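Local structure of cleavage stimulation factor 77 (Encephalitozoon cuniculi, 2UY1) at residues B[178-183]-B[433-438]; B[218-223]-B[230-235]; B[78-83]-B[195-200]; B[211-216]-B[245-250]; B[117-122]-B[154-159]. The protein probably binds mRNA as a helical-repeat protein of the Suppressor of forked family, whose members belong to the machinery that forms mRNA 3' ends. One frame throughout, in Å; residues are numbered along the deposited sequence.

Contact 1 (B[178-183]-B[433-438])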
# COMPACT_ATOMS: atom_id res chain seq x y z
N LEU B 178 14.59 -9.91 29.55
CA LEU B 178 14.93 -10.29 30.93
C LEU B 178 13.85 -9.87 31.93
O LEU B 178 13.39 -10.69 32.74
CB LEU B 178 16.31 -9.75 31.34
CG LEU B 178 16.82 -9.95 32.80
CD1 LEU B 178 17.15 -11.44 33.08
CD2 LEU B 178 18.04 -9.10 33.11
N ILE B 179 13.47 -8.60 31.87
CA ILE B 179 12.39 -8.06 32.68
C ILE B 179 11.13 -8.92 32.62
O ILE B 179 10.62 -9.34 33.68
CB ILE B 179 12.05 -6.58 32.31
CG1 ILE B 179 13.09 -5.62 32.90
CG2 ILE B 179 10.61 -6.17 32.80
CD1 ILE B 179 13.08 -4.22 32.28
N ASP B 180 10.65 -9.16 31.40
CA ASP B 180 9.44 -9.99 31.16
C ASP B 180 9.53 -11.41 31.74
O ASP B 180 8.59 -11.89 32.36
CB ASP B 180 9.13 -10.09 29.67
CG ASP B 180 8.84 -8.75 29.02
OD1 ASP B 180 8.15 -7.88 29.62
OD2 ASP B 180 9.32 -8.57 27.88
N LEU B 181 10.66 -12.09 31.51
CA LEU B 181 10.94 -13.42 32.06
C LEU B 181 10.86 -13.45 33.60
O LEU B 181 10.24 -14.36 34.15
CB LEU B 181 12.32 -13.95 31.58
CG LEU B 181 13.00 -15.13 32.32
CD1 LEU B 181 12.67 -16.41 31.67
CD2 LEU B 181 14.52 -14.98 32.40
N GLU B 182 11.49 -12.47 34.26
CA GLU B 182 11.46 -12.33 35.73
C GLU B 182 10.12 -11.89 36.31
O GLU B 182 9.76 -12.27 37.44
CB GLU B 182 12.54 -11.35 36.22
CG GLU B 182 13.98 -11.89 36.19
CD GLU B 182 14.22 -13.10 37.11
OE1 GLU B 182 13.53 -13.24 38.16
OE2 GLU B 182 15.13 -13.90 36.80
N MET B 183 9.40 -11.06 35.57
CA MET B 183 8.04 -10.69 35.98
C MET B 183 7.10 -11.87 36.14
O MET B 183 6.23 -11.85 37.01
CB MET B 183 7.40 -9.68 35.04
CG MET B 183 7.96 -8.29 35.15
SD MET B 183 7.78 -7.61 36.82
CE MET B 183 6.03 -7.29 36.91
N GLU B 433 6.17 -7.14 21.92
CA GLU B 433 5.57 -7.90 22.99
C GLU B 433 6.13 -7.48 24.39
O GLU B 433 7.17 -6.88 24.48
CB GLU B 433 5.91 -9.39 22.76
CG GLU B 433 5.50 -10.18 23.97
CD GLU B 433 5.52 -11.69 23.87
OE1 GLU B 433 5.97 -12.25 22.82
OE2 GLU B 433 5.04 -12.28 24.88
N GLY B 434 5.47 -7.85 25.49
CA GLY B 434 6.01 -7.55 26.84
C GLY B 434 6.17 -6.06 27.11
O GLY B 434 5.37 -5.25 26.64
N ILE B 435 7.22 -5.66 27.85
CA ILE B 435 7.35 -4.27 28.26
C ILE B 435 7.83 -3.34 27.12
O ILE B 435 7.54 -2.12 27.11
CB ILE B 435 8.18 -4.11 29.58
CG1 ILE B 435 8.08 -2.66 30.09
CG2 ILE B 435 9.63 -4.60 29.39
CD1 ILE B 435 6.81 -2.37 30.91
N LEU B 436 8.53 -3.90 26.15
CA LEU B 436 8.86 -3.13 24.93
C LEU B 436 7.62 -2.92 24.03
O LEU B 436 7.45 -1.88 23.45
CB LEU B 436 9.97 -3.84 24.16
CG LEU B 436 10.69 -3.19 22.96
CD1 LEU B 436 11.21 -1.79 23.23
CD2 LEU B 436 11.82 -4.10 22.51
N GLY B 437 6.79 -3.94 23.92
CA GLY B 437 5.42 -3.83 23.42
C GLY B 437 4.67 -2.67 24.01
O GLY B 437 4.09 -1.86 23.26
N ARG B 438 4.69 -2.56 25.34
CA ARG B 438 4.04 -1.47 26.06
C ARG B 438 4.58 -0.09 25.65
O ARG B 438 3.82 0.85 25.44
CB ARG B 438 4.15 -1.68 27.58
CG ARG B 438 3.18 -2.74 28.07
CD ARG B 438 3.45 -3.19 29.49
NE ARG B 438 2.66 -4.39 29.83
CZ ARG B 438 1.44 -4.39 30.39
NH1 ARG B 438 0.80 -3.24 30.66
NH2 ARG B 438 0.86 -5.55 30.70
O HOH W 1 9.44 -6.78 25.95
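A polar helix-to-helix contact joins Asp180, on helix 173-184, to the first turn of helix 434-446 at Gly434 and Ile435, bringing the C-terminal helix of the model back against helix 173-184. The two axes pass 9.4 Å apart at 119°. Asp180 OD1 accepts the backbone N-H of Ile435 at 3.0 Å through its syn lone pair, with a bent N-H...O angle of 138°. Asp180 OD2 accepts a hydrogen bond from a water 2.6 Å away. That water also donates to Glu433 O and accepts from Leu436 N, so the carboxylate meets two successive N-H groups, one directly and one through water. The carboxylate sits where a side chain on Gly434 would lie, with Gly434 CA 3.5 Å from Asp180 OD1. Beside this polar centre Ile179 CG2 meets Ile435 CG2 at 3.9 Å, and Phe218 packs on both isoleucines. An acidic group at the N-terminal end of a helix, facing backbone N-H groups of the first turn, would be expected to gain from the helix dipole and remain ionised.

Contact 2 (B[218-223]-B[230-235])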
# COMPACT_ATOMS: atom_id res chain seq x y z
N PHE B 218 10.43 1.54 31.20
CA PHE B 218 10.23 0.16 31.72
C PHE B 218 10.06 0.14 33.25
O PHE B 218 9.09 -0.43 33.78
CB PHE B 218 11.42 -0.76 31.44
CG PHE B 218 11.73 -1.04 29.99
CD1 PHE B 218 10.79 -0.88 28.96
CD2 PHE B 218 12.97 -1.57 29.67
CE1 PHE B 218 11.11 -1.17 27.61
CE2 PHE B 218 13.29 -1.87 28.35
CZ PHE B 218 12.36 -1.65 27.32
N TYR B 219 11.00 0.77 33.94
CA TYR B 219 10.98 0.89 35.42
C TYR B 219 9.82 1.72 35.91
O TYR B 219 9.14 1.35 36.89
CB TYR B 219 12.31 1.47 35.94
CG TYR B 219 12.60 1.22 37.42
CD1 TYR B 219 12.01 0.16 38.09
CD2 TYR B 219 13.54 1.98 38.10
CE1 TYR B 219 12.31 -0.12 39.41
CE2 TYR B 219 13.82 1.75 39.45
CZ TYR B 219 13.23 0.71 40.09
OH TYR B 219 13.51 0.48 41.43
N SER B 220 9.58 2.87 35.28
CA SER B 220 8.43 3.69 35.67
C SER B 220 7.14 2.85 35.68
O SER B 220 6.35 2.90 36.63
CB SER B 220 8.31 4.87 34.69
OG SER B 220 7.09 5.60 34.90
N GLU B 221 6.96 2.07 34.59
CA GLU B 221 5.76 1.24 34.41
C GLU B 221 5.71 0.16 35.46
O GLU B 221 4.70 -0.03 36.08
CB GLU B 221 5.67 0.64 33.02
CG GLU B 221 5.18 1.62 31.92
CD GLU B 221 3.78 2.19 32.14
OE1 GLU B 221 2.77 1.46 31.97
OE2 GLU B 221 3.68 3.41 32.42
N TYR B 222 6.84 -0.51 35.69
CA TYR B 222 6.93 -1.49 36.77
C TYR B 222 6.53 -0.87 38.11
O TYR B 222 5.72 -1.43 38.85
CB TYR B 222 8.33 -2.08 36.86
CG TYR B 222 8.48 -2.89 38.12
CD1 TYR B 222 7.85 -4.14 38.23
CD2 TYR B 222 9.21 -2.41 39.20
CE1 TYR B 222 7.97 -4.91 39.41
CE2 TYR B 222 9.33 -3.17 40.37
CZ TYR B 222 8.71 -4.40 40.47
OH TYR B 222 8.82 -5.15 41.63
N LEU B 223 7.08 0.30 38.39
CA LEU B 223 6.87 0.98 39.67
C LEU B 223 5.43 1.39 39.84
O LEU B 223 4.91 1.31 40.96
CB LEU B 223 7.75 2.22 39.77
CG LEU B 223 9.18 1.92 40.22
CD1 LEU B 223 9.96 3.22 40.14
CD2 LEU B 223 9.28 1.26 41.63
N GLU B 230 5.07 7.65 42.85
CA GLU B 230 5.98 8.71 43.29
C GLU B 230 7.45 8.36 42.95
O GLU B 230 8.19 9.20 42.44
CB GLU B 230 5.79 9.02 44.78
CG GLU B 230 4.62 9.95 45.05
CD GLU B 230 4.06 9.82 46.47
OE1 GLU B 230 4.66 10.38 47.43
OE2 GLU B 230 3.01 9.15 46.63
N LYS B 231 7.86 7.11 43.23
CA LYS B 231 9.21 6.65 42.82
C LYS B 231 9.33 6.64 41.30
O LYS B 231 10.36 7.03 40.77
CB LYS B 231 9.56 5.28 43.45
CG LYS B 231 11.04 4.85 43.30
CD LYS B 231 11.43 3.64 44.19
CE LYS B 231 12.67 2.88 43.65
NZ LYS B 231 13.74 3.74 42.91
N ALA B 232 8.26 6.27 40.59
CA ALA B 232 8.28 6.28 39.12
C ALA B 232 8.58 7.68 38.55
O ALA B 232 9.34 7.81 37.57
CB ALA B 232 6.96 5.75 38.55
N LYS B 233 7.96 8.71 39.15
CA LYS B 233 8.07 10.10 38.64
C LYS B 233 9.48 10.59 38.75
O LYS B 233 9.96 11.33 37.90
CB LYS B 233 7.15 11.05 39.44
CG LYS B 233 7.11 12.53 38.92
CD LYS B 233 5.85 13.24 39.41
CE LYS B 233 5.70 14.67 38.91
NZ LYS B 233 4.25 15.21 38.99
N LYS B 234 10.15 10.16 39.80
CA LYS B 234 11.52 10.53 40.03
C LYS B 234 12.43 9.85 39.02
O LYS B 234 13.36 10.50 38.52
CB LYS B 234 11.93 10.24 41.50
CG LYS B 234 11.50 11.37 42.46
CD LYS B 234 10.39 10.99 43.46
CE LYS B 234 10.48 11.83 44.77
NZ LYS B 234 9.18 11.85 45.59
N VAL B 235 12.15 8.58 38.70
CA VAL B 235 12.91 7.80 37.66
C VAL B 235 12.79 8.48 36.26
O VAL B 235 13.75 8.50 35.50
CB VAL B 235 12.42 6.31 37.54
CG1 VAL B 235 13.11 5.56 36.39
CG2 VAL B 235 12.65 5.54 38.84
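Tyr219 meets Val235 and Lys231 through CD2, CE2 and OH. Its CG stands anti to the backbone N (chi1 -160°), and CD2 comes 3.7 Å from Val235 CG2, the two side chains crossing at about a right angle. At the far end of the ring Lys231 CE approaches Tyr219 OH at 3.4 Å, and the bend at chi4 (32°) sets NZ near CE2; the hydroxyl is hydrogen-bonded to His199 ND1 on helix 193-208. Ser220 follows, where the backbones come closest: its CA is 4.3 Å from that of Ala232, and Ala232 CB rests 3.5 Å from Ser220 O. Ser220 OG touches this methyl group, while its polar partner is Tyr251 OH. The two helices, 213-225 and 229-242, form an antiparallel helical hairpin with axes 8.2 Å apart at 171°, as in other helical-repeat proteins of the TPR clan, and the small pair Ser220 and Ala232 allows the close approach. One turn on, the CB of Leu223 is directed at the partner helix. Leu223 CD1 sits 4.0 Å above the Tyr219 ring plane, over the centre, and reaches Ala232 N at 3.5 Å. The same methyl touches Lys231 CG and Val235 CG2, while Leu223 CB packs on Ala232 CB.

Contact 3 (B[78-83]-B[195-200])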
# COMPACT_ATOMS: atom_id res chain seq x y z
N PHE B 78 24.28 -6.19 45.09
CA PHE B 78 24.45 -7.10 43.99
C PHE B 78 24.12 -8.58 44.27
O PHE B 78 24.59 -9.44 43.53
CB PHE B 78 25.86 -6.97 43.40
CG PHE B 78 26.17 -5.59 42.87
CD1 PHE B 78 25.87 -5.25 41.53
CD2 PHE B 78 26.73 -4.62 43.69
CE1 PHE B 78 26.15 -3.99 41.03
CE2 PHE B 78 27.02 -3.37 43.18
CZ PHE B 78 26.70 -3.05 41.84
N GLU B 79 23.32 -8.87 45.29
CA GLU B 79 23.00 -10.28 45.64
C GLU B 79 22.16 -11.00 44.56
O GLU B 79 22.19 -12.23 44.44
CB GLU B 79 22.30 -10.40 47.01
CG GLU B 79 20.87 -9.76 47.08
CD GLU B 79 20.26 -9.81 48.45
OE1 GLU B 79 19.53 -8.86 48.84
OE2 GLU B 79 20.52 -10.81 49.16
N ASN B 80 21.39 -10.24 43.79
CA ASN B 80 20.49 -10.82 42.79
C ASN B 80 21.16 -10.92 41.42
O ASN B 80 20.55 -11.41 40.47
CB ASN B 80 19.21 -9.97 42.68
CG ASN B 80 18.20 -10.31 43.75
OD1 ASN B 80 17.58 -11.36 43.69
ND2 ASN B 80 18.00 -9.41 44.70
N TYR B 81 22.42 -10.45 41.34
CA TYR B 81 23.18 -10.31 40.09
C TYR B 81 23.76 -11.60 39.55
O TYR B 81 24.38 -12.38 40.30
CB TYR B 81 24.31 -9.30 40.30
CG TYR B 81 25.13 -8.89 39.10
CD1 TYR B 81 24.57 -8.68 37.83
CD2 TYR B 81 26.48 -8.63 39.26
CE1 TYR B 81 25.35 -8.28 36.76
CE2 TYR B 81 27.25 -8.22 38.22
CZ TYR B 81 26.69 -8.04 36.97
OH TYR B 81 27.53 -7.61 35.99
N TRP B 82 23.58 -11.79 38.25
CA TRP B 82 24.03 -12.97 37.51
C TRP B 82 25.54 -13.02 37.33
O TRP B 82 26.03 -13.93 36.73
CB TRP B 82 23.38 -13.02 36.11
CG TRP B 82 23.19 -11.61 35.49
CD1 TRP B 82 24.03 -10.96 34.63
CD2 TRP B 82 22.10 -10.70 35.75
NE1 TRP B 82 23.53 -9.71 34.32
CE2 TRP B 82 22.35 -9.52 35.00
CE3 TRP B 82 20.94 -10.77 36.55
CZ2 TRP B 82 21.48 -8.42 35.03
CZ3 TRP B 82 20.08 -9.68 36.58
CH2 TRP B 82 20.35 -8.51 35.81
N ASP B 83 26.27 -12.04 37.83
CA ASP B 83 27.71 -12.15 37.78
C ASP B 83 28.34 -11.92 39.16
O ASP B 83 29.45 -11.41 39.26
CB ASP B 83 28.28 -11.17 36.76
CG ASP B 83 29.49 -11.71 36.03
OD1 ASP B 83 29.69 -12.95 35.97
OD2 ASP B 83 30.23 -10.87 35.48
N GLU B 195 9.87 -8.25 44.35
CA GLU B 195 10.08 -6.81 44.25
C GLU B 195 11.56 -6.38 44.36
O GLU B 195 12.04 -5.58 43.56
CB GLU B 195 9.23 -6.11 45.32
CG GLU B 195 9.41 -4.59 45.34
CD GLU B 195 8.57 -3.85 46.39
OE1 GLU B 195 7.55 -4.40 46.88
OE2 GLU B 195 8.95 -2.68 46.68
N SER B 196 12.28 -6.93 45.35
CA SER B 196 13.67 -6.63 45.61
C SER B 196 14.51 -7.06 44.39
O SER B 196 15.35 -6.30 43.84
CB SER B 196 14.08 -7.37 46.90
OG SER B 196 15.41 -7.09 47.28
N ARG B 197 14.25 -8.28 43.93
CA ARG B 197 14.86 -8.77 42.72
C ARG B 197 14.61 -7.86 41.51
O ARG B 197 15.49 -7.68 40.67
CB ARG B 197 14.42 -10.20 42.40
CG ARG B 197 15.11 -10.77 41.09
CD ARG B 197 15.24 -12.30 41.08
NE ARG B 197 15.86 -12.79 39.86
CZ ARG B 197 17.17 -12.92 39.67
NH1 ARG B 197 18.04 -12.58 40.64
NH2 ARG B 197 17.62 -13.37 38.50
N MET B 198 13.39 -7.35 41.41
CA MET B 198 12.96 -6.56 40.24
C MET B 198 13.57 -5.14 40.26
O MET B 198 13.88 -4.55 39.21
CB MET B 198 11.41 -6.46 40.21
CG MET B 198 10.67 -7.76 39.76
SD MET B 198 11.47 -8.65 38.41
CE MET B 198 11.43 -7.42 37.09
N HIS B 199 13.72 -4.58 41.46
CA HIS B 199 14.39 -3.29 41.63
C HIS B 199 15.81 -3.39 41.11
O HIS B 199 16.21 -2.57 40.30
CB HIS B 199 14.37 -2.84 43.08
CG HIS B 199 13.02 -2.36 43.56
ND1 HIS B 199 12.34 -1.33 42.95
CD2 HIS B 199 12.27 -2.72 44.62
CE1 HIS B 199 11.22 -1.09 43.60
NE2 HIS B 199 11.15 -1.93 44.62
N PHE B 200 16.55 -4.43 41.52
CA PHE B 200 17.94 -4.61 41.09
C PHE B 200 18.03 -4.65 39.58
O PHE B 200 18.87 -3.97 38.98
CB PHE B 200 18.58 -5.89 41.66
CG PHE B 200 19.84 -6.26 40.96
CD1 PHE B 200 21.04 -5.66 41.31
CD2 PHE B 200 19.81 -7.13 39.90
CE1 PHE B 200 22.19 -5.96 40.62
CE2 PHE B 200 20.98 -7.45 39.19
CZ PHE B 200 22.16 -6.88 39.55
O HOH W 2 20.35 -13.56 38.36
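Asn80 and Arg197 mark the closest backbone approach, their CA atoms 6.0 Å apart, where a type I beta turn from Phe78 to Tyr81 abuts helix 193-208. In this helical-repeat protein the contact fastens the loop between helices 69-78 and 85-90 to a helix more than a hundred residues later, through an aromatic cluster of Tyr81, Trp82 and Phe200. Phe200 is central: chi1 (165°) sets CG anti to the backbone N, and the ring reaches Phe78, Tyr81 and Trp82. Its CE2 edge turns to the face of the Trp82 six-membered ring in an offset edge-to-face pair, planes at 73°, with CE2 3.5 Å from Trp82 CZ3. Phe200 CZ presses on Tyr81 CB at 3.3 Å, while Phe78 CD1 comes to the edge of the Phe200 ring near CE1. Asn80 C and Tyr81 N lie over one face of the same ring. Tyr204 of the same helix extends the aromatic packing against Tyr81 and Trp82. On the polar flank the extended chain of Arg197 passes the Asn80 amide, whose plane is turned 55° from the guanidinium. Arg197 NE forms a salt bridge with Glu182, which probably helps to position the group. Arg197 NH1 donates to Asn80 O at 2.8 Å on a carbonyl lone pair, and more weakly to Asn80 OD1. A water also donates to Asn80 O and accepts from Arg197 NH2 at 2.7 Å.

Contact 4 (B[211-216]-B[245-250])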
# COMPACT_ATOMS: atom_id res chain seq x y z
N TYR B 211 21.54 6.08 28.80
CA TYR B 211 21.26 6.95 27.66
C TYR B 211 19.92 6.66 26.94
O TYR B 211 19.42 7.50 26.20
CB TYR B 211 22.45 6.86 26.68
CG TYR B 211 22.68 5.46 26.07
CD1 TYR B 211 22.03 5.07 24.90
CD2 TYR B 211 23.57 4.55 26.67
CE1 TYR B 211 22.25 3.80 24.33
CE2 TYR B 211 23.80 3.29 26.12
CZ TYR B 211 23.14 2.92 24.95
OH TYR B 211 23.37 1.67 24.39
N ALA B 212 19.34 5.49 27.17
CA ALA B 212 18.20 5.02 26.37
C ALA B 212 16.88 5.25 27.13
O ALA B 212 16.64 4.68 28.19
CB ALA B 212 18.37 3.57 26.06
N GLU B 213 16.02 6.07 26.58
CA GLU B 213 14.82 6.49 27.30
C GLU B 213 13.85 5.34 27.64
O GLU B 213 13.08 5.43 28.60
CB GLU B 213 14.17 7.72 26.64
CG GLU B 213 13.19 7.53 25.53
CD GLU B 213 12.98 8.88 24.78
OE1 GLU B 213 12.77 9.97 25.41
OE2 GLU B 213 13.04 8.85 23.54
N GLU B 214 13.98 4.24 26.91
CA GLU B 214 13.11 3.05 27.10
C GLU B 214 13.27 2.46 28.47
O GLU B 214 12.33 2.06 29.08
CB GLU B 214 13.45 1.95 26.09
CG GLU B 214 13.12 2.32 24.70
CD GLU B 214 14.33 2.69 23.85
OE1 GLU B 214 15.15 3.56 24.25
OE2 GLU B 214 14.40 2.14 22.72
N VAL B 215 14.51 2.42 28.96
CA VAL B 215 14.80 1.82 30.26
C VAL B 215 14.02 2.51 31.37
O VAL B 215 13.51 1.86 32.28
CB VAL B 215 16.30 1.87 30.58
CG1 VAL B 215 17.08 0.93 29.67
CG2 VAL B 215 16.82 3.30 30.46
N TYR B 216 13.93 3.84 31.29
CA TYR B 216 13.27 4.65 32.31
C TYR B 216 11.78 4.40 32.24
O TYR B 216 11.13 4.33 33.28
CB TYR B 216 13.61 6.14 32.13
CG TYR B 216 15.08 6.40 32.23
CD1 TYR B 216 15.67 6.71 33.47
CD2 TYR B 216 15.92 6.26 31.11
CE1 TYR B 216 17.08 6.90 33.59
CE2 TYR B 216 17.30 6.45 31.22
CZ TYR B 216 17.86 6.76 32.45
OH TYR B 216 19.22 6.99 32.55
N GLY B 245 15.60 12.12 23.76
CA GLY B 245 14.33 12.35 23.00
C GLY B 245 13.15 13.10 23.65
O GLY B 245 13.14 13.38 24.87
N MET B 246 12.16 13.45 22.82
CA MET B 246 10.85 13.94 23.25
C MET B 246 9.96 12.91 24.01
O MET B 246 9.17 13.31 24.83
CB MET B 246 10.12 14.47 22.01
CG MET B 246 8.66 14.95 22.16
SD MET B 246 8.32 16.09 20.82
CE MET B 246 9.34 17.45 21.38
N PHE B 247 10.06 11.61 23.70
CA PHE B 247 9.18 10.57 24.33
C PHE B 247 8.97 10.73 25.87
O PHE B 247 7.82 10.77 26.36
CB PHE B 247 9.67 9.12 24.02
CG PHE B 247 8.84 8.05 24.68
CD1 PHE B 247 7.76 7.45 23.98
CD2 PHE B 247 9.08 7.67 26.00
CE1 PHE B 247 7.00 6.47 24.60
CE2 PHE B 247 8.30 6.71 26.63
CZ PHE B 247 7.24 6.11 25.93
N LEU B 248 10.08 10.75 26.62
CA LEU B 248 10.00 10.72 28.08
C LEU B 248 9.38 11.97 28.65
O LEU B 248 8.78 11.90 29.70
CB LEU B 248 11.39 10.48 28.74
CG LEU B 248 11.88 9.06 28.99
CD1 LEU B 248 13.17 9.14 29.80
CD2 LEU B 248 10.91 8.19 29.73
N SER B 249 9.50 13.10 27.95
CA SER B 249 8.81 14.34 28.37
C SER B 249 7.31 14.28 28.13
O SER B 249 6.53 14.79 28.95
CB SER B 249 9.42 15.58 27.72
OG SER B 249 10.82 15.69 28.08
N LEU B 250 6.91 13.68 27.00
CA LEU B 250 5.50 13.47 26.69
C LEU B 250 4.80 12.53 27.66
O LEU B 250 3.66 12.78 28.10
CB LEU B 250 5.32 13.00 25.22
CG LEU B 250 5.77 13.92 24.08
CD1 LEU B 250 5.21 13.44 22.74
CD2 LEU B 250 5.34 15.34 24.28
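The side chains of Glu213 and Phe247 cross obliquely, carboxylate and ring planes 61° apart, with Glu213 CG near ring atom CD2 and Glu213 CD 3.4 Å from Phe247 CB. Leu248 N approaches the carboxylate from above its plane, 54° out of it, and donates to Glu213 OE1 at 3.1 Å in a fairly straight bond. The Tyr216 ring has Glu213 O at its edge, in plane, and Leu248 CD1 approaches it obliquely, touching Tyr216 CB at 3.8 Å. Tyr216 OH turns to Phe210 O just before the segment. Glu213 CG occupies the crowded position between the backbone N and the carbonyl carbon (chi1 87°); from there the extended chain slides past Leu248 in the opposite direction, with Glu213 CB 3.5 Å from Leu248 CG. Glu213 OE2 lies 3.4 Å from Phe247 CB and also comes near Gly245 CA. Beyond the contact, Phe247 packs on helix 434-446, while Leu248 touches Ile240 of helix 229-242. A glutamate from the start of helix 213-225 thus receives an N-H from the first turn of helix 247-255, in the packing of a helix on the next but one, consistent with a TPR-like helical-repeat fold.

Contact 5 (B[117-122]-B[154-159])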
# COMPACT_ATOMS: atom_id res chain seq x y z
N GLN B 117 20.26 -19.48 45.67
CA GLN B 117 18.95 -19.02 45.23
C GLN B 117 19.00 -17.96 44.13
O GLN B 117 17.95 -17.43 43.73
CB GLN B 117 18.11 -18.51 46.41
CG GLN B 117 17.07 -19.52 46.92
CD GLN B 117 16.67 -19.28 48.37
OE1 GLN B 117 16.91 -18.19 48.93
NE2 GLN B 117 16.07 -20.30 49.00
N THR B 118 20.19 -17.64 43.65
CA THR B 118 20.34 -16.71 42.50
C THR B 118 20.93 -17.35 41.23
O THR B 118 22.00 -17.99 41.26
CB THR B 118 21.09 -15.40 42.87
OG1 THR B 118 22.49 -15.68 43.07
CG2 THR B 118 20.45 -14.73 44.11
N PRO B 119 20.21 -17.22 40.10
CA PRO B 119 20.77 -17.66 38.84
C PRO B 119 22.02 -16.80 38.56
O PRO B 119 21.92 -15.56 38.56
CB PRO B 119 19.65 -17.36 37.83
CG PRO B 119 18.41 -17.19 38.64
CD PRO B 119 18.86 -16.65 39.96
N MET B 120 23.17 -17.45 38.36
CA MET B 120 24.43 -16.75 38.13
C MET B 120 25.39 -17.65 37.38
O MET B 120 25.22 -18.87 37.38
CB MET B 120 25.07 -16.33 39.47
CG MET B 120 25.38 -17.48 40.44
SD MET B 120 26.60 -17.00 41.70
CE MET B 120 25.65 -15.87 42.65
N GLY B 121 26.39 -17.06 36.72
CA GLY B 121 27.43 -17.85 36.08
C GLY B 121 28.30 -18.54 37.12
O GLY B 121 28.75 -17.90 38.08
N SER B 122 28.55 -19.84 36.93
CA SER B 122 29.40 -20.62 37.83
C SER B 122 28.71 -21.04 39.15
O SER B 122 29.40 -21.30 40.15
CB SER B 122 30.75 -19.92 38.13
OG SER B 122 31.43 -19.50 36.96
N GLN B 154 19.15 -26.54 41.62
CA GLN B 154 18.72 -27.04 40.31
C GLN B 154 17.88 -26.00 39.61
O GLN B 154 18.12 -25.70 38.44
CB GLN B 154 17.89 -28.32 40.44
CG GLN B 154 18.67 -29.58 40.67
CD GLN B 154 17.77 -30.78 40.99
OE1 GLN B 154 16.59 -30.62 41.36
NE2 GLN B 154 18.32 -31.98 40.85
N SER B 155 16.88 -25.48 40.34
CA SER B 155 15.99 -24.39 39.90
C SER B 155 16.74 -23.12 39.45
O SER B 155 16.48 -22.58 38.38
CB SER B 155 14.98 -24.07 41.01
OG SER B 155 14.17 -22.94 40.72
N SER B 156 17.68 -22.65 40.29
CA SER B 156 18.47 -21.47 39.94
C SER B 156 19.48 -21.74 38.78
O SER B 156 19.90 -20.81 38.09
CB SER B 156 19.17 -20.93 41.18
OG SER B 156 18.23 -20.39 42.08
N PHE B 157 19.81 -23.00 38.54
CA PHE B 157 20.68 -23.37 37.39
C PHE B 157 19.87 -23.48 36.07
O PHE B 157 20.37 -23.07 35.00
CB PHE B 157 21.45 -24.66 37.68
CG PHE B 157 22.41 -25.07 36.58
CD1 PHE B 157 23.71 -24.58 36.55
CD2 PHE B 157 22.02 -25.99 35.60
CE1 PHE B 157 24.60 -24.98 35.56
CE2 PHE B 157 22.90 -26.41 34.61
CZ PHE B 157 24.19 -25.91 34.57
N GLN B 158 18.65 -24.05 36.16
CA GLN B 158 17.67 -24.03 35.07
C GLN B 158 17.38 -22.58 34.67
O GLN B 158 17.26 -22.26 33.50
CB GLN B 158 16.35 -24.66 35.49
CG GLN B 158 16.40 -26.09 35.96
CD GLN B 158 15.03 -26.76 36.01
OE1 GLN B 158 14.07 -26.21 36.57
NE2 GLN B 158 14.92 -27.96 35.41
N ARG B 159 17.27 -21.70 35.66
CA ARG B 159 16.91 -20.32 35.39
C ARG B 159 18.00 -19.58 34.60
O ARG B 159 17.71 -18.99 33.54
CB ARG B 159 16.50 -19.60 36.68
CG ARG B 159 15.03 -19.85 37.07
CD ARG B 159 14.69 -19.27 38.47
NE ARG B 159 14.81 -17.80 38.55
CZ ARG B 159 15.04 -17.11 39.68
NH1 ARG B 159 15.20 -17.72 40.84
NH2 ARG B 159 15.14 -15.78 39.63
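Pro119 CG lies over the face of the Arg159 guanidinium, 3.5 Å above its plane and over its centre, and the two side chains cross at a slant. This places the loop between helices 85-90 and 124-127 on helix 150-167, a loop-on-helix contact within the helical-repeat fold. The Arg159 chain bends at chi3 (64°), which turns NE back toward the proline, and Pro119 CG approaches Arg159 CB at 3.6 Å. CG thus touches the arginine at CB and at CZ. Pro119 CD faces the two terminal nitrogens, while NH2 of Arg159 has a weak, long ion pair with Glu182 of helix 173-184. The like-charged Arg197 comes close to that NH2, and Glu182 probably offsets some of the repulsion by serving both arginines. Ser156, one turn before Arg159, has its CB directed at the loop. Its OG stands anti to the carbonyl carbon (chi1 -68°) and comes 3.3 Å from Gln117 C; its stronger hydrogen bond goes to Leu116 O, just before the segment, with a weak one to Leu152 O. The CA atoms of Pro119 and Ser156 are only 4.6 Å apart. At this close point Pro119 CA makes a CA-H...O contact of 3.4 Å with Ser156 O.

In the fold
Along the chain contact 5 is nested inside the loop closed by contact 3, and contact 2 inside that of contact 4, which lies in turn within contact 1; contacts 1 and 3 interlock. Contacts 2 and 4 share helix 213-225 and have centres about 12 Å apart, and those of contacts 3 and 5 are about 13 Å apart, whereas contacts 4 and 5 are separated by about 33 Å between centres. Glu182 joins contacts 1, 3 and 5, and contact 2 touches contacts 1, 3 and 4. Together they join helices 150-167 to 247-255 side by side, consistent with a helical-repeat fold, with helix 434-446 packed against them.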